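Local coordinates for cell division control protein 45 cdc45 putative (Entamoeba histolytica, PDB 6CC2), which probably acts in eukaryotic DNA replication as the Cdc45 component of the replicative CMG helicase, possibly regulated by a conformational switch, at residues A[199-213]-A[344-358]. Residues are numbered along the deposited sequence; the frame is centred on the assembly and turned at random.
Sequences DMYWYAAIGVCDQYI and KKFGMDYSISAFDAA
The indole of Trp-202 is clasped between the aliphatic chain of Lys-344, from across the contact, and Ile-206 of its own helix, beside a helix-helix crossing with knobs-into-holes packing. Helix 199-213 meets the first turn of helix 354-364 at -69°, the local axes 8.2 Å apart. Lys-344 lies across one face of the indole, its CD 3.6 Å from the centroid of the five-membered ring of Trp-202, a CH-pi contact. Extended through chi3 and bent only at chi4, the lysine lays its methylenes on the ring and still delivers NZ to Asp-199 OD1, a salt bridge of 3.2 Å reached on the syn side. Ile-206 CD1, one turn further along the same helix, covers the opposite face toward its rim, and the edge of Phe-346 is turned toward a face of Trp-202 in an offset edge-to-face pair, planes at 70°. Large and flat, tryptophan fills the gap between the helix and the loop leading from strand 338-344. Ile-352 O is buried here without a polar partner.

Small side chains allow the helices to come close. The methyl of Ala-354 is a knob among Trp-202, Ala-205, Ile-206 and Cys-209, with CB 3.7 Å from Ala-205 CB; one turn on, Ala-358 fits among Ile-206, Cys-209, Asp-210 and Ile-213. A capping box starts this second helix: Ser-353 OG accepts from Asp-356 N, while Asp-356 OD2 accepts from Ser-353 N and is also paired with Arg-263. A water donates to both Asp-210 OD1 and Ala-358 O, while Asp-210 OD2 accepts from Asp-34 N. Phe-355 presents a broad face to Cys-209, whose slim thiol lies beside its own backbone N (chi1 -72°) and places SG over the ring centre, 3.6 Å from the Phe-355 centroid, while Ile-213 CD1 meets the ring edge.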
ATOM      1  N   ASP A 199     -14.833   1.290 -16.800  1.00 24.01           N
ATOM      2  CA  ASP A 199     -13.591   0.676 -16.325  1.00 28.51           C
ATOM      3  C   ASP A 199     -13.029   1.397 -15.099  1.00 23.92           C
ATOM      4  O   ASP A 199     -12.269   0.809 -14.317  1.00 21.72           O
ATOM      5  CB  ASP A 199     -12.543   0.690 -17.439  1.00 36.96           C
ATOM      6  CG  ASP A 199     -12.556  -0.568 -18.277  1.00 51.42           C
ATOM      7  OD1 ASP A 199     -13.082  -1.599 -17.810  1.00 56.88           O
ATOM      8  OD2 ASP A 199     -12.022  -0.525 -19.400  1.00 57.95           O
HETATM    9  N   MSE A 200     -13.339   2.685 -14.940  1.00 23.78           N
HETATM   10  CA  MSE A 200     -12.846   3.433 -13.788  1.00 22.36           C
HETATM   11  C   MSE A 200     -13.277   2.795 -12.458  1.00 21.09           C
HETATM   12  O   MSE A 200     -12.614   2.966 -11.433  1.00 19.36           O
HETATM   13  CB  MSE A 200     -13.335   4.866 -13.851  1.00 21.14           C
HETATM   14  CG  MSE A 200     -12.735   5.668 -14.975  1.00 24.23           C
HETATM   15 SE   MSE A 200     -13.524   7.422 -15.076  0.69 25.43          SE
HETATM   16  CE  MSE A 200     -12.367   8.129 -16.445  1.00 25.80           C
ATOM     17  N   TYR A 201     -14.366   2.037 -12.457  1.00 20.77           N
ATOM     18  CA  TYR A 201     -14.788   1.378 -11.219  1.00 21.55           C
ATOM     19  C   TYR A 201     -13.866   0.218 -10.844  1.00 20.74           C
ATOM     20  O   TYR A 201     -13.620  -0.034  -9.653  1.00 19.31           O
ATOM     21  CB  TYR A 201     -16.237   0.904 -11.345  1.00 22.41           C
ATOM     22  CG  TYR A 201     -17.222   2.059 -11.233  1.00 22.83           C
ATOM     23  CD1 TYR A 201     -17.710   2.446  -9.991  1.00 23.69           C
ATOM     24  CD2 TYR A 201     -17.625   2.781 -12.354  1.00 24.15           C
ATOM     25  CE1 TYR A 201     -18.594   3.511  -9.873  1.00 23.17           C
ATOM     26  CE2 TYR A 201     -18.515   3.836 -12.243  1.00 25.30           C
ATOM     27  CZ  TYR A 201     -18.995   4.192 -10.995  1.00 22.85           C
ATOM     28  OH  TYR A 201     -19.866   5.255 -10.884  1.00 26.24           O
ATOM     29  N   TRP A 202     -13.372  -0.531 -11.834  1.00 20.59           N
ATOM     30  CA  TRP A 202     -12.340  -1.535 -11.576  1.00 18.33           C
ATOM     31  C   TRP A 202     -11.110  -0.901 -10.948  1.00 17.40           C
ATOM     32  O   TRP A 202     -10.594  -1.375  -9.930  1.00 16.06           O
ATOM     33  CB  TRP A 202     -11.985  -2.221 -12.894  1.00 20.03           C
ATOM     34  CG  TRP A 202     -10.803  -3.139 -12.889  1.00 20.40           C
ATOM     35  CD1 TRP A 202      -9.693  -3.040 -13.687  1.00 19.51           C
ATOM     36  CD2 TRP A 202     -10.620  -4.309 -12.091  1.00 17.66           C
ATOM     37  NE1 TRP A 202      -8.853  -4.094 -13.468  1.00 21.12           N
ATOM     38  CE2 TRP A 202      -9.385  -4.883 -12.471  1.00 18.63           C
ATOM     39  CE3 TRP A 202     -11.395  -4.959 -11.119  1.00 20.37           C
ATOM     40  CZ2 TRP A 202      -8.897  -6.058 -11.893  1.00 20.64           C
ATOM     41  CZ3 TRP A 202     -10.900  -6.111 -10.536  1.00 18.18           C
ATOM     42  CH2 TRP A 202      -9.666  -6.653 -10.927  1.00 20.10           C
ATOM     43  N   TYR A 203     -10.626   0.193 -11.544  1.00 17.11           N
ATOM     44  CA  TYR A 203      -9.458   0.875 -10.978  1.00 18.66           C
ATOM     45  C   TYR A 203      -9.776   1.390  -9.583  1.00 19.34           C
ATOM     46  O   TYR A 203      -9.002   1.198  -8.648  1.00 17.76           O
ATOM     47  CB  TYR A 203      -9.036   2.005 -11.917  1.00 18.24           C
ATOM     48  CG  TYR A 203      -8.721   1.527 -13.331  1.00 19.67           C
ATOM     49  CD1 TYR A 203      -8.165   0.289 -13.565  1.00 19.61           C
ATOM     50  CD2 TYR A 203      -8.993   2.336 -14.427  1.00 21.50           C
ATOM     51  CE1 TYR A 203      -7.889  -0.156 -14.853  1.00 21.09           C
ATOM     52  CE2 TYR A 203      -8.724   1.910 -15.725  1.00 24.44           C
ATOM     53  CZ  TYR A 203      -8.167   0.656 -15.925  1.00 25.00           C
ATOM     54  OH  TYR A 203      -7.888   0.202 -17.182  1.00 25.44           O
ATOM     55  N   ALA A 204     -10.936   2.032  -9.416  1.00 19.55           N
ATOM     56  CA  ALA A 204     -11.286   2.542  -8.098  1.00 19.68           C
ATOM     57  C   ALA A 204     -11.397   1.415  -7.080  1.00 19.19           C
ATOM     58  O   ALA A 204     -11.033   1.589  -5.898  1.00 19.74           O
ATOM     59  CB  ALA A 204     -12.604   3.326  -8.168  1.00 21.71           C
ATOM     60  N   ALA A 205     -11.947   0.262  -7.485  1.00 18.03           N
ATOM     61  CA  ALA A 205     -12.005  -0.875  -6.573  1.00 19.55           C
ATOM     62  C   ALA A 205     -10.613  -1.304  -6.133  1.00 16.32           C
ATOM     63  O   ALA A 205     -10.382  -1.573  -4.942  1.00 16.02           O
ATOM     64  CB  ALA A 205     -12.738  -2.054  -7.233  1.00 17.56           C
ATOM     65  N   ILE A 206      -9.650  -1.333  -7.072  1.00 15.29           N
ATOM     66  CA  ILE A 206      -8.273  -1.680  -6.735  1.00 14.97           C
ATOM     67  C   ILE A 206      -7.703  -0.689  -5.735  1.00 16.26           C
ATOM     68  O   ILE A 206      -6.992  -1.073  -4.789  1.00 15.82           O
ATOM     69  CB  ILE A 206      -7.411  -1.757  -8.012  1.00 16.55           C
ATOM     70  CG1 ILE A 206      -7.890  -2.955  -8.844  1.00 18.73           C
ATOM     71  CG2 ILE A 206      -5.914  -1.843  -7.666  1.00 18.71           C
ATOM     72  CD1 ILE A 206      -7.299  -3.043 -10.204  1.00 17.80           C
ATOM     73  N   GLY A 207      -8.014   0.601  -5.927  1.00 16.90           N
ATOM     74  CA  GLY A 207      -7.511   1.623  -5.012  1.00 17.83           C
ATOM     75  C   GLY A 207      -8.003   1.452  -3.584  1.00 16.80           C
ATOM     76  O   GLY A 207      -7.222   1.566  -2.639  1.00 18.09           O
ATOM     77  N   VAL A 208      -9.296   1.174  -3.395  1.00 16.90           N
ATOM     78  CA  VAL A 208      -9.797   1.020  -2.044  1.00 19.34           C
ATOM     79  C   VAL A 208      -9.359  -0.318  -1.452  1.00 18.99           C
ATOM     80  O   VAL A 208      -9.127  -0.417  -0.255  1.00 17.47           O
ATOM     81  CB  VAL A 208     -11.318   1.201  -1.981  1.00 21.55           C
ATOM     82  CG1 VAL A 208     -12.053   0.057  -2.622  1.00 21.10           C
ATOM     83  CG2 VAL A 208     -11.759   1.363  -0.512  1.00 23.81           C
ATOM     84  N   CYS A 209      -9.223  -1.361  -2.279  1.00 17.09           N
ATOM     85  CA  CYS A 209      -8.616  -2.590  -1.796  1.00 16.40           C
ATOM     86  C   CYS A 209      -7.188  -2.334  -1.303  1.00 15.31           C
ATOM     87  O   CYS A 209      -6.772  -2.892  -0.279  1.00 16.94           O
ATOM     88  CB  CYS A 209      -8.593  -3.650  -2.896  1.00 16.84           C
ATOM     89  SG  CYS A 209     -10.205  -4.341  -3.260  1.00 19.43           S
ATOM     90  N   ASP A 210      -6.426  -1.505  -2.028  1.00 15.38           N
ATOM     91  CA  ASP A 210      -5.075  -1.133  -1.577  1.00 15.21           C
ATOM     92  C   ASP A 210      -5.126  -0.485  -0.196  1.00 14.08           C
ATOM     93  O   ASP A 210      -4.323  -0.810   0.692  1.00 15.39           O
ATOM     94  CB  ASP A 210      -4.424  -0.195  -2.593  1.00 20.52           C
ATOM     95  CG  ASP A 210      -3.056   0.295  -2.135  1.00 24.79           C
ATOM     96  OD1 ASP A 210      -2.212  -0.554  -1.763  1.00 22.35           O
ATOM     97  OD2 ASP A 210      -2.816   1.542  -2.155  1.00 22.27           O
ATOM     98  N   GLN A 211      -6.056   0.455   0.009  1.00 14.51           N
ATOM     99  CA  GLN A 211      -6.179   1.064   1.339  1.00 17.02           C
ATOM    100  C   GLN A 211      -6.423   0.017   2.419  1.00 14.90           C
ATOM    101  O   GLN A 211      -5.858   0.097   3.520  1.00 16.23           O
ATOM    102  CB  GLN A 211      -7.323   2.066   1.367  1.00 17.99           C
ATOM    103  CG  GLN A 211      -7.050   3.376   0.673  1.00 20.11           C
ATOM    104  CD  GLN A 211      -8.175   4.346   0.959  1.00 18.94           C
ATOM    105  OE1 GLN A 211      -9.342   4.046   0.713  1.00 18.13           O
ATOM    106  NE2 GLN A 211      -7.827   5.500   1.524  1.00 19.07           N
ATOM    107  N   TYR A 212      -7.287  -0.954   2.153  1.00 14.29           N
ATOM    108  CA  TYR A 212      -7.609  -1.948   3.182  1.00 15.98           C
ATOM    109  C   TYR A 212      -6.428  -2.879   3.418  1.00 15.67           C
ATOM    110  O   TYR A 212      -6.056  -3.147   4.568  1.00 17.45           O
ATOM    111  CB  TYR A 212      -8.877  -2.731   2.781  1.00 17.60           C
ATOM    112  CG  TYR A 212      -9.312  -3.759   3.780  1.00 19.00           C
ATOM    113  CD1 TYR A 212      -9.882  -3.395   5.011  1.00 19.68           C
ATOM    114  CD2 TYR A 212      -9.149  -5.119   3.517  1.00 21.39           C
ATOM    115  CE1 TYR A 212     -10.282  -4.341   5.927  1.00 18.42           C
ATOM    116  CE2 TYR A 212      -9.560  -6.083   4.433  1.00 21.47           C
ATOM    117  CZ  TYR A 212     -10.115  -5.693   5.637  1.00 21.38           C
ATOM    118  OH  TYR A 212     -10.500  -6.648   6.550  1.00 22.43           O
ATOM    119  N   ILE A 213      -5.814  -3.400   2.339  1.00 15.26           N
ATOM    120  CA  ILE A 213      -4.613  -4.219   2.472  1.00 15.94           C
ATOM    121  C   ILE A 213      -3.541  -3.488   3.270  1.00 18.08           C
ATOM    122  O   ILE A 213      -2.824  -4.091   4.085  1.00 17.85           O
ATOM    123  CB  ILE A 213      -4.083  -4.606   1.073  1.00 16.57           C
ATOM    124  CG1 ILE A 213      -5.020  -5.596   0.420  1.00 18.19           C
ATOM    125  CG2 ILE A 213      -2.677  -5.176   1.171  1.00 19.92           C
ATOM    126  CD1 ILE A 213      -4.770  -5.798  -1.098  1.00 21.78           C
ATOM    127  N   LYS A 344     -13.358  -8.214 -12.233  1.00 22.97           N
ATOM    128  CA  LYS A 344     -13.466  -7.850 -13.640  1.00 23.90           C
ATOM    129  C   LYS A 344     -13.124  -9.076 -14.482  1.00 25.36           C
ATOM    130  O   LYS A 344     -12.155  -9.783 -14.188  1.00 25.06           O
ATOM    131  CB  LYS A 344     -12.526  -6.689 -13.980  1.00 23.71           C
ATOM    132  CG  LYS A 344     -12.529  -6.328 -15.471  1.00 26.71           C
ATOM    133  CD  LYS A 344     -11.546  -5.215 -15.767  1.00 28.42           C
ATOM    134  CE  LYS A 344     -11.360  -5.052 -17.285  1.00 33.37           C
ATOM    135  NZ  LYS A 344     -12.619  -4.726 -17.963  1.00 39.33           N
ATOM    136  N   LYS A 345     -13.932  -9.319 -15.522  1.00 24.67           N
ATOM    137  CA  LYS A 345     -13.708 -10.443 -16.422  1.00 24.07           C
ATOM    138  C   LYS A 345     -12.623 -10.108 -17.443  1.00 25.42           C
ATOM    139  O   LYS A 345     -12.651  -9.046 -18.067  1.00 28.04           O
ATOM    140  CB  LYS A 345     -15.002 -10.800 -17.141  1.00 25.21           C
ATOM    141  CG  LYS A 345     -14.988 -12.169 -17.800  1.00 31.19           C
ATOM    142  CD  LYS A 345     -16.340 -12.477 -18.415  1.00 40.24           C
ATOM    143  CE  LYS A 345     -16.428 -13.907 -18.907  1.00 53.48           C
ATOM    144  NZ  LYS A 345     -17.764 -14.182 -19.508  1.00 57.90           N
ATOM    145  N   PHE A 346     -11.660 -11.008 -17.591  1.00 24.73           N
ATOM    146  CA  PHE A 346     -10.586 -10.900 -18.581  1.00 26.82           C
ATOM    147  C   PHE A 346     -10.737 -12.106 -19.508  1.00 29.24           C
ATOM    148  O   PHE A 346     -10.367 -13.225 -19.139  1.00 30.67           O
ATOM    149  CB  PHE A 346      -9.217 -10.877 -17.923  1.00 26.37           C
ATOM    150  CG  PHE A 346      -8.967  -9.680 -17.042  1.00 23.84           C
ATOM    151  CD1 PHE A 346      -8.609  -8.460 -17.591  1.00 26.03           C
ATOM    152  CD2 PHE A 346      -9.086  -9.777 -15.679  1.00 23.74           C
ATOM    153  CE1 PHE A 346      -8.360  -7.371 -16.789  1.00 26.62           C
ATOM    154  CE2 PHE A 346      -8.835  -8.684 -14.862  1.00 25.38           C
ATOM    155  CZ  PHE A 346      -8.476  -7.478 -15.425  1.00 25.43           C
ATOM    156  N   GLY A 347     -11.283 -11.882 -20.698  1.00 30.89           N
ATOM    157  CA  GLY A 347     -11.583 -12.996 -21.581  1.00 31.77           C
ATOM    158  C   GLY A 347     -12.593 -13.922 -20.927  1.00 35.02           C
ATOM    159  O   GLY A 347     -13.727 -13.529 -20.644  1.00 39.50           O
HETATM  160  N   MSE A 348     -12.186 -15.163 -20.662  1.00 34.52           N
HETATM  161  CA  MSE A 348     -13.055 -16.138 -20.033  1.00 38.75           C
HETATM  162  C   MSE A 348     -12.747 -16.294 -18.540  1.00 33.84           C
HETATM  163  O   MSE A 348     -13.354 -17.101 -17.851  1.00 35.70           O
HETATM  164  CB  MSE A 348     -12.919 -17.498 -20.718  1.00 59.20           C
HETATM  165  CG  MSE A 348     -13.472 -17.537 -22.138  1.00 80.90           C
HETATM  166 SE   MSE A 348     -15.401 -17.240 -22.196  1.00 96.32          SE
HETATM  167  CE  MSE A 348     -15.979 -18.784 -21.151  1.00105.98           C
ATOM    168  N   ASP A 349     -11.795 -15.511 -18.057  1.00 31.91           N
ATOM    169  CA  ASP A 349     -11.251 -15.644 -16.702  1.00 28.56           C
ATOM    170  C   ASP A 349     -11.912 -14.604 -15.803  1.00 27.91           C
ATOM    171  O   ASP A 349     -11.722 -13.398 -15.991  1.00 27.65           O
ATOM    172  CB  ASP A 349      -9.737 -15.463 -16.737  1.00 28.99           C
ATOM    173  CG  ASP A 349      -9.078 -15.656 -15.387  1.00 31.45           C
ATOM    174  OD1 ASP A 349      -9.781 -15.685 -14.359  1.00 31.85           O
ATOM    175  OD2 ASP A 349      -7.830 -15.771 -15.354  1.00 31.54           O
ATOM    176  N   TYR A 350     -12.687 -15.075 -14.827  1.00 26.45           N
ATOM    177  CA  TYR A 350     -13.339 -14.224 -13.827  1.00 24.48           C
ATOM    178  C   TYR A 350     -12.776 -14.465 -12.432  1.00 22.49           C
ATOM    179  O   TYR A 350     -13.452 -14.235 -11.425  1.00 22.97           O
ATOM    180  CB  TYR A 350     -14.858 -14.434 -13.840  1.00 25.91           C
ATOM    181  CG  TYR A 350     -15.688 -13.175 -13.945  1.00 25.36           C
ATOM    182  CD1 TYR A 350     -15.330 -12.010 -13.261  1.00 23.15           C
ATOM    183  CD2 TYR A 350     -16.836 -13.151 -14.721  1.00 26.81           C
ATOM    184  CE1 TYR A 350     -16.094 -10.858 -13.377  1.00 26.77           C
ATOM    185  CE2 TYR A 350     -17.614 -12.012 -14.841  1.00 26.64           C
ATOM    186  CZ  TYR A 350     -17.243 -10.871 -14.153  1.00 28.08           C
ATOM    187  OH  TYR A 350     -18.031  -9.731 -14.270  1.00 27.23           O
ATOM    188  N   SER A 351     -11.520 -14.898 -12.345  1.00 21.84           N
ATOM    189  CA  SER A 351     -10.926 -15.272 -11.066  1.00 22.69           C
ATOM    190  C   SER A 351     -10.090 -14.167 -10.424  1.00 22.10           C
ATOM    191  O   SER A 351      -9.600 -14.356  -9.311  1.00 19.86           O
ATOM    192  CB  SER A 351     -10.044 -16.529 -11.248  1.00 23.92           C
ATOM    193  OG  SER A 351      -8.853 -16.227 -11.972  1.00 24.47           O
ATOM    194  N   ILE A 352      -9.949 -13.013 -11.071  1.00 21.49           N
ATOM    195  CA  ILE A 352      -9.116 -11.939 -10.556  1.00 20.81           C
ATOM    196  C   ILE A 352     -10.012 -10.885  -9.912  1.00 19.98           C
ATOM    197  O   ILE A 352     -10.728 -10.148 -10.615  1.00 20.44           O
ATOM    198  CB  ILE A 352      -8.251 -11.321 -11.664  1.00 19.79           C
ATOM    199  CG1 ILE A 352      -7.334 -12.377 -12.295  1.00 22.48           C
ATOM    200  CG2 ILE A 352      -7.424 -10.185 -11.078  1.00 17.23           C
ATOM    201  CD1 ILE A 352      -6.450 -11.858 -13.423  1.00 26.78           C
ATOM    202  N   SER A 353      -9.942 -10.785  -8.589  1.00 19.29           N
ATOM    203  CA  SER A 353     -10.639  -9.740  -7.855  1.00 17.89           C
ATOM    204  C   SER A 353      -9.757  -8.497  -7.727  1.00 17.95           C
ATOM    205  O   SER A 353      -8.546  -8.519  -7.990  1.00 16.01           O
ATOM    206  CB  SER A 353     -11.031 -10.225  -6.469  1.00 18.81           C
ATOM    207  OG  SER A 353      -9.888 -10.195  -5.642  1.00 19.16           O
ATOM    208  N   ALA A 354     -10.376  -7.405  -7.278  1.00 18.03           N
ATOM    209  CA  ALA A 354      -9.623  -6.177  -7.039  1.00 17.70           C
ATOM    210  C   ALA A 354      -8.642  -6.337  -5.890  1.00 18.74           C
ATOM    211  O   ALA A 354      -7.644  -5.617  -5.854  1.00 17.10           O
ATOM    212  CB  ALA A 354     -10.586  -5.018  -6.796  1.00 17.11           C
ATOM    213  N   PHE A 355      -8.879  -7.287  -4.959  1.00 16.13           N
ATOM    214  CA  PHE A 355      -7.867  -7.581  -3.956  1.00 17.18           C
ATOM    215  C   PHE A 355      -6.676  -8.283  -4.583  1.00 15.61           C
ATOM    216  O   PHE A 355      -5.520  -7.950  -4.284  1.00 16.23           O
ATOM    217  CB  PHE A 355      -8.441  -8.446  -2.840  1.00 18.40           C
ATOM    218  CG  PHE A 355      -9.195  -7.676  -1.794  1.00 19.09           C
ATOM    219  CD1 PHE A 355      -8.559  -6.704  -1.048  1.00 20.93           C
ATOM    220  CD2 PHE A 355     -10.516  -7.934  -1.550  1.00 21.14           C
ATOM    221  CE1 PHE A 355      -9.244  -6.013  -0.064  1.00 21.87           C
ATOM    222  CE2 PHE A 355     -11.198  -7.254  -0.560  1.00 20.35           C
ATOM    223  CZ  PHE A 355     -10.559  -6.289   0.164  1.00 19.49           C
ATOM    224  N   ASP A 356      -6.940  -9.267  -5.456  1.00 16.57           N
ATOM    225  CA  ASP A 356      -5.849  -9.954  -6.138  1.00 18.34           C
ATOM    226  C   ASP A 356      -5.004  -8.952  -6.910  1.00 15.82           C
ATOM    227  O   ASP A 356      -3.763  -8.989  -6.878  1.00 16.24           O
ATOM    228  CB  ASP A 356      -6.368 -11.007  -7.112  1.00 17.73           C
ATOM    229  CG  ASP A 356      -7.171 -12.111  -6.444  1.00 18.35           C
ATOM    230  OD1 ASP A 356      -6.870 -12.496  -5.299  1.00 20.37           O
ATOM    231  OD2 ASP A 356      -8.136 -12.608  -7.128  1.00 20.17           O
ATOM    232  N   ALA A 357      -5.675  -8.071  -7.656  1.00 16.84           N
ATOM    233  CA  ALA A 357      -4.973  -7.088  -8.462  1.00 17.50           C
ATOM    234  C   ALA A 357      -4.188  -6.108  -7.596  1.00 16.32           C
ATOM    235  O   ALA A 357      -3.059  -5.728  -7.951  1.00 16.24           O
ATOM    236  CB  ALA A 357      -5.974  -6.346  -9.338  1.00 17.65           C
ATOM    237  N   ALA A 358      -4.777  -5.660  -6.470  1.00 15.22           N
ATOM    238  CA  ALA A 358      -4.036  -4.771  -5.581  1.00 14.79           C
ATOM    239  C   ALA A 358      -2.796  -5.457  -4.994  1.00 17.05           C
ATOM    240  O   ALA A 358      -1.728  -4.833  -4.854  1.00 17.31           O
ATOM    241  CB  ALA A 358      -4.949  -4.246  -4.492  1.00 15.26           C
TER
HETATM  242  O   HOH W   1      -1.893  -3.308  -2.307  1.00 24.39           O